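Local coordinates for death on curing protein (Enterobacteria phage P1, PDB 3DD7) that acts as the toxin of the Phd-Doc pair, a Fic/DOC-family protein that probably blocks translation and is inhibited by its antitoxin Phd, at residues A[8-13]-A[66-71]; A[50-55]-A[117-122]. The protein carries 2 engineered substitutions. One frame throughout, in Å; residues are numbered along the deposited sequence. Where two conformers were deposited one is given.

Contact 1. Residues A[8-13]-A[66-71]; sequences ELIALH and YIFNDA. Engineered in segment 66-71: Y66 (natural residue His).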
loop_
_atom_site.group_PDB
_atom_site.type_symbol
_atom_site.label_atom_id
_atom_site.label_comp_id
_atom_site.label_asym_id
_atom_site.label_seq_id
_atom_site.Cartn_x
_atom_site.Cartn_y
_atom_site.Cartn_z
ATOM N N GLU A 8 9.005 -3.265 -7.528
ATOM C CA GLU A 8 7.754 -2.654 -7.947
ATOM C C GLU A 8 7.270 -1.653 -6.908
ATOM O O GLU A 8 6.756 -0.600 -7.256
ATOM C CB GLU A 8 6.683 -3.705 -8.192
ATOM C CG GLU A 8 5.440 -3.142 -8.830
ATOM C CD GLU A 8 4.615 -4.212 -9.516
ATOM O OE1 GLU A 8 4.415 -5.300 -8.929
ATOM O OE2 GLU A 8 4.189 -3.973 -10.663
ATOM N N LEU A 9 7.424 -1.989 -5.631
ATOM C CA LEU A 9 7.024 -1.071 -4.564
ATOM C C LEU A 9 7.819 0.218 -4.681
ATOM O O LEU A 9 7.277 1.325 -4.610
ATOM C CB LEU A 9 7.275 -1.692 -3.201
ATOM C CG LEU A 9 6.740 -0.845 -2.047
ATOM C CD1 LEU A 9 5.234 -1.106 -1.915
ATOM C CD2 LEU A 9 7.477 -1.155 -0.758
ATOM N N ILE A 10 9.123 0.063 -4.853
ATOM C CA ILE A 10 10.004 1.209 -5.035
ATOM C C ILE A 10 9.606 2.063 -6.267
ATOM O O ILE A 10 9.523 3.293 -6.180
ATOM C CB ILE A 10 11.478 0.747 -5.109
ATOM C CG1 ILE A 10 11.847 -0.036 -3.831
ATOM C CG2 ILE A 10 12.411 1.935 -5.339
ATOM C CD1 ILE A 10 13.233 -0.693 -3.864
ATOM N N ALA A 11 9.367 1.420 -7.407
ATOM C CA ALA A 11 9.004 2.156 -8.623
ATOM C C ALA A 11 7.679 2.907 -8.418
ATOM O O ALA A 11 7.515 4.045 -8.873
ATOM C CB ALA A 11 8.913 1.220 -9.807
ATOM N N LEU A 12 6.747 2.267 -7.720
ATOM C CA LEU A 12 5.451 2.879 -7.444
ATOM C C LEU A 12 5.642 4.119 -6.567
ATOM O O LEU A 12 5.098 5.176 -6.861
ATOM C CB LEU A 12 4.513 1.881 -6.766
ATOM C CG LEU A 12 3.075 2.317 -6.479
ATOM C CD1 LEU A 12 2.219 1.073 -6.238
ATOM C CD2 LEU A 12 2.963 3.276 -5.263
ATOM N N HIS A 13 6.414 3.984 -5.495
ATOM C CA HIS A 13 6.820 5.153 -4.699
ATOM C C HIS A 13 7.428 6.275 -5.543
ATOM O O HIS A 13 7.036 7.439 -5.415
ATOM C CB HIS A 13 7.800 4.738 -3.605
ATOM C CG HIS A 13 8.497 5.891 -2.948
ATOM N ND1 HIS A 13 9.692 6.399 -3.404
ATOM C CD2 HIS A 13 8.193 6.595 -1.836
ATOM C CE1 HIS A 13 10.080 7.388 -2.623
ATOM N NE2 HIS A 13 9.187 7.530 -1.660
ATOM N N TYR A 66 8.735 2.588 7.150
ATOM C CA TYR A 66 9.690 3.684 6.890
ATOM C C TYR A 66 10.770 3.251 5.906
ATOM O O TYR A 66 11.967 3.440 6.124
ATOM C CB TYR A 66 10.293 4.227 8.199
ATOM C CG TYR A 66 9.247 4.805 9.127
ATOM C CD1 TYR A 66 8.584 3.991 10.041
ATOM C CD2 TYR A 66 8.899 6.158 9.065
ATOM C CE1 TYR A 66 7.608 4.498 10.888
ATOM C CE2 TYR A 66 7.918 6.691 9.915
ATOM C CZ TYR A 66 7.277 5.850 10.825
ATOM O OH TYR A 66 6.307 6.343 11.677
ATOM N N ILE A 67 10.317 2.638 4.821
ATOM C CA ILE A 67 11.209 2.247 3.733
ATOM C C ILE A 67 11.764 3.492 3.025
ATOM O O ILE A 67 12.911 3.498 2.549
ATOM C CB ILE A 67 10.444 1.363 2.733
ATOM C CG1 ILE A 67 9.976 0.075 3.419
ATOM C CG2 ILE A 67 11.262 1.073 1.472
ATOM C CD1 ILE A 67 8.899 -0.634 2.650
ATOM N N PHE A 68 10.947 4.547 2.990
ATOM C CA PHE A 68 11.249 5.752 2.211
ATOM C C PHE A 68 11.395 6.988 3.091
ATOM O O PHE A 68 10.894 7.038 4.217
ATOM C CB PHE A 68 10.143 5.981 1.166
ATOM C CG PHE A 68 9.905 4.797 0.275
ATOM C CD1 PHE A 68 10.751 4.551 -0.797
ATOM C CD2 PHE A 68 8.835 3.913 0.511
ATOM C CE1 PHE A 68 10.558 3.462 -1.647
ATOM C CE2 PHE A 68 8.640 2.813 -0.329
ATOM C CZ PHE A 68 9.492 2.567 -1.379
ATOM N N ASN A 69 12.091 7.992 2.564
ATOM C CA ASN A 69 12.206 9.275 3.236
ATOM C C ASN A 69 10.866 9.989 3.293
ATOM O O ASN A 69 10.616 10.793 4.192
ATOM C CB ASN A 69 13.196 10.157 2.495
ATOM C CG ASN A 69 14.626 9.628 2.561
ATOM O OD1 ASN A 69 15.334 9.609 1.551
ATOM N ND2 ASN A 69 15.058 9.224 3.737
ATOM N N ASP A 70 10.019 9.703 2.315
ATOM C CA ASP A 70 8.734 10.379 2.199
ATOM C C ASP A 70 7.770 9.510 1.407
ATOM O O ASP A 70 8.184 8.565 0.736
ATOM C CB ASP A 70 8.933 11.744 1.519
ATOM C CG ASP A 70 7.811 12.735 1.807
ATOM O OD1 ASP A 70 6.866 12.378 2.532
ATOM O OD2 ASP A 70 7.890 13.881 1.300
ATOM N N ALA A 71 6.489 9.849 1.512
ATOM C CA ALA A 71 5.397 9.204 0.790
ATOM C C ALA A 71 5.261 7.718 1.152
ATOM O O ALA A 71 4.854 6.900 0.326
ATOM C CB ALA A 71 5.555 9.403 -0.727
#
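H13 and F68 lie flat against each other in an offset stack, their centroids 3.7 Å apart and their planes only 8° from parallel. The overlap is generous: F68 CD1 sits over the middle of the imidazole, while H13 CB rides over the phenyl face, 3.7 Å from the ring centroid. I67 CG2 covers the opposite face of F68, so the flat phenyl fits as a slab between its own neighbour and the histidine. Its leading edge pushes into the helix surface, where F68 CZ meets I10 CA at 3.9 Å. Beside it, one methyl of the L9 fork, CD2, meets the end of the longer arm of I67, CD1, at 3.7 Å, and I36 and A32 of helix 31-45 help to wall in this apolar patch.

A chi1 of 167° swings the imidazole toward the loop, and it runs along the phenyl face toward F68 CB. There H13 NE2 donates to D70 O at 2.8 Å; the oxygen lies in the ring plane, though the bond is bent to 135°. The loop holds the first part of the Fic motif, which runs on into helix 72-86; its first position, His in the natural sequence, is the engineered Y66. Stacking sets the tilt of the imidazole and the bond helps to fix its rotation, so a histidine can serve both as flat stacking partner and as hydrogen-bond donor to the D70 carbonyl.

Contact 2. Residues A[50-55]-A[117-122]; sequences DLFEVS and TLRRLY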
loop_
_atom_site.group_PDB
_atom_site.type_symbol
_atom_site.label_atom_id
_atom_site.label_comp_id
_atom_site.label_asym_id
_atom_site.label_seq_id
_atom_site.Cartn_x
_atom_site.Cartn_y
_atom_site.Cartn_z
ATOM N N ASP A 50 -7.320 -14.768 1.869
ATOM C CA ASP A 50 -8.245 -13.653 1.808
ATOM C C ASP A 50 -7.549 -12.415 1.258
ATOM O O ASP A 50 -6.622 -11.902 1.883
ATOM C CB ASP A 50 -8.804 -13.370 3.199
ATOM C CG ASP A 50 -9.907 -12.344 3.170
ATOM O OD1 ASP A 50 -9.622 -11.182 2.850
ATOM O OD2 ASP A 50 -11.072 -12.698 3.455
ATOM N N LEU A 51 -8.016 -11.934 0.103
ATOM C CA LEU A 51 -7.360 -10.831 -0.597
ATOM C C LEU A 51 -7.324 -9.581 0.260
ATOM O O LEU A 51 -6.345 -8.842 0.232
ATOM C CB LEU A 51 -8.054 -10.540 -1.925
ATOM C CG LEU A 51 -7.798 -11.587 -3.010
ATOM C CD1 LEU A 51 -8.532 -11.138 -4.275
ATOM C CD2 LEU A 51 -6.294 -11.768 -3.285
ATOM N N PHE A 52 -8.367 -9.367 1.053
ATOM C CA PHE A 52 -8.413 -8.153 1.880
ATOM C C PHE A 52 -7.434 -8.188 3.041
ATOM O O PHE A 52 -6.850 -7.143 3.382
ATOM C CB PHE A 52 -9.840 -7.846 2.304
ATOM C CG PHE A 52 -10.719 -7.558 1.132
ATOM C CD1 PHE A 52 -10.568 -6.360 0.426
ATOM C CD2 PHE A 52 -11.616 -8.507 0.656
ATOM C CE1 PHE A 52 -11.340 -6.097 -0.698
ATOM C CE2 PHE A 52 -12.394 -8.243 -0.473
ATOM C CZ PHE A 52 -12.262 -7.043 -1.146
ATOM N N GLU A 53 -7.240 -9.374 3.623
ATOM C CA GLU A 53 -6.211 -9.541 4.659
ATOM C C GLU A 53 -4.823 -9.300 4.075
ATOM O O GLU A 53 -4.015 -8.593 4.664
ATOM C CB GLU A 53 -6.251 -10.913 5.356
ATOM C CG GLU A 53 -6.142 -10.738 6.903
ATOM C CD GLU A 53 -5.043 -11.535 7.620
ATOM O OE1 GLU A 53 -4.200 -10.884 8.292
ATOM O OE2 GLU A 53 -5.039 -12.791 7.583
ATOM N N VAL A 54 -4.562 -9.877 2.903
ATOM C CA VAL A 54 -3.278 -9.680 2.226
ATOM C C VAL A 54 -3.062 -8.203 1.870
ATOM O O VAL A 54 -2.016 -7.654 2.192
ATOM C CB VAL A 54 -3.094 -10.606 1.008
ATOM C CG1 VAL A 54 -1.673 -10.478 0.451
ATOM C CG2 VAL A 54 -3.354 -12.075 1.419
ATOM N N SER A 55 -4.052 -7.565 1.234
ATOM C CA SER A 55 -3.955 -6.133 0.926
ATOM C C SER A 55 -3.648 -5.325 2.180
ATOM O O SER A 55 -2.788 -4.439 2.166
ATOM C CB SER A 55 -5.240 -5.612 0.276
ATOM O OG SER A 55 -5.148 -4.222 0.008
ATOM N N THR A 117 -12.061 -2.860 6.827
ATOM C CA THR A 117 -12.471 -1.647 6.133
ATOM C C THR A 117 -12.370 -1.821 4.617
ATOM O O THR A 117 -13.287 -1.453 3.879
ATOM C CB THR A 117 -11.669 -0.428 6.610
ATOM O OG1 THR A 117 -11.863 -0.288 8.027
ATOM C CG2 THR A 117 -12.134 0.839 5.909
ATOM N N LEU A 118 -11.251 -2.364 4.155
ATOM C CA LEU A 118 -11.076 -2.607 2.716
ATOM C C LEU A 118 -12.173 -3.542 2.197
ATOM O O LEU A 118 -12.690 -3.347 1.089
ATOM C CB LEU A 118 -9.694 -3.205 2.424
ATOM C CG LEU A 118 -8.487 -2.310 2.734
ATOM C CD1 LEU A 118 -7.180 -3.044 2.366
ATOM C CD2 LEU A 118 -8.597 -0.991 2.041
ATOM N N ARG A 119 -12.521 -4.558 2.988
ATOM C CA ARG A 119 -13.555 -5.512 2.583
ATOM C C ARG A 119 -14.921 -4.818 2.474
ATOM O O ARG A 119 -15.695 -5.092 1.550
ATOM C CB ARG A 119 -13.617 -6.693 3.562
ATOM C CG ARG A 119 -14.521 -7.854 3.119
ATOM C CD ARG A 119 -14.513 -8.976 4.167
ATOM N NE ARG A 119 -13.219 -9.656 4.215
ATOM C CZ ARG A 119 -12.329 -9.508 5.191
ATOM N NH1 ARG A 119 -12.579 -8.700 6.215
ATOM N NH2 ARG A 119 -11.184 -10.157 5.145
ATOM N N ARG A 120 -15.224 -3.926 3.419
ATOM C CA ARG A 120 -16.469 -3.161 3.326
ATOM C C ARG A 120 -16.477 -2.310 2.068
ATOM O O ARG A 120 -17.463 -2.297 1.336
ATOM C CB ARG A 120 -16.704 -2.286 4.554
ATOM C CG ARG A 120 -17.785 -1.225 4.366
ATOM C CD ARG A 120 -18.156 -0.568 5.675
ATOM N NE ARG A 120 -17.048 0.146 6.307
ATOM C CZ ARG A 120 -16.685 1.392 5.980
ATOM N NH1 ARG A 120 -17.316 2.045 5.009
ATOM N NH2 ARG A 120 -15.684 1.990 6.623
ATOM N N LEU A 121 -15.377 -1.597 1.829
ATOM C CA LEU A 121 -15.300 -0.683 0.693
ATOM C C LEU A 121 -15.383 -1.410 -0.642
ATOM O O LEU A 121 -16.156 -1.001 -1.514
ATOM C CB LEU A 121 -14.030 0.177 0.761
ATOM C CG LEU A 121 -14.024 1.252 1.858
ATOM C CD1 LEU A 121 -12.658 1.894 1.961
ATOM C CD2 LEU A 121 -15.113 2.324 1.599
ATOM N N TYR A 122 -14.609 -2.486 -0.786
ATOM C CA TYR A 122 -14.366 -3.094 -2.106
ATOM C C TYR A 122 -14.853 -4.522 -2.333
ATOM O O TYR A 122 -14.818 -4.985 -3.465
ATOM C CB TYR A 122 -12.872 -3.015 -2.481
ATOM C CG TYR A 122 -12.332 -1.630 -2.327
ATOM C CD1 TYR A 122 -12.819 -0.599 -3.122
ATOM C CD2 TYR A 122 -11.366 -1.335 -1.369
ATOM C CE1 TYR A 122 -12.366 0.718 -2.967
ATOM C CE2 TYR A 122 -10.901 -0.023 -1.203
ATOM C CZ TYR A 122 -11.404 0.992 -2.013
ATOM O OH TYR A 122 -10.959 2.280 -1.862
#
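R119 leaves its helix extended, with CG anti to the backbone N (chi1 -171°), and then bends at chi3 (-69°), which turns the guanidinium toward D50 at the start of the opposite helix. NH2 reaches both carboxylate oxygens, at 3.0 Å from D50 OD1, a weak bond, and 3.1 Å from D50 OD2, which it meets from above the carboxylate plane. The two flat groups are steeply inclined to each other. Aspartate suits this place doubly, because D50 is also the N-cap: its OD1 accepts from E53 N at 3.1 Å and, more weakly, from F52 N.

Next to the ion pair F52 supplies the apolar bulk. One face of its ring lies against the backbone of R119, whose CA makes a CH-pi contact 3.8 Å from the ring centroid, and the flexible methylenes of R119 run on past CD2. At the other margin F52 CD1 meets L118 CB at 3.8 Å and F52 CE1 meets Y122 CB at 3.9 Å. The segments of helices 51-65 and 111-122 cross at 125°, their axes 9.2 Å apart. L118 and Y122 also pack on helix 97-105, Y122 touches L81 of helix 72-86, and its hydroxyl is hydrogen-bonded to F92 O.

From the N terminus the chain first lays down helix 6-20, then passes through helix 31-45 to reach D50, where one half of contact 2 begins. Helix 51-65 follows, and the loop at its far end returns to the first helix, closing contact 1 after 52 intervening residues. Contact 2 closes later still: helices 72-86 and 97-105 come between before helix 111-122 meets the start of helix 51-65. The two closures therefore cross, neither enclosing the other. The centres of contact 1 and contact 2 lie about 22 Å apart, on opposite sides of the chain's centre, and the contacts do not touch. Together they tie the entry and exit of helix 51-65 to the first and last helices of this all-helical fold.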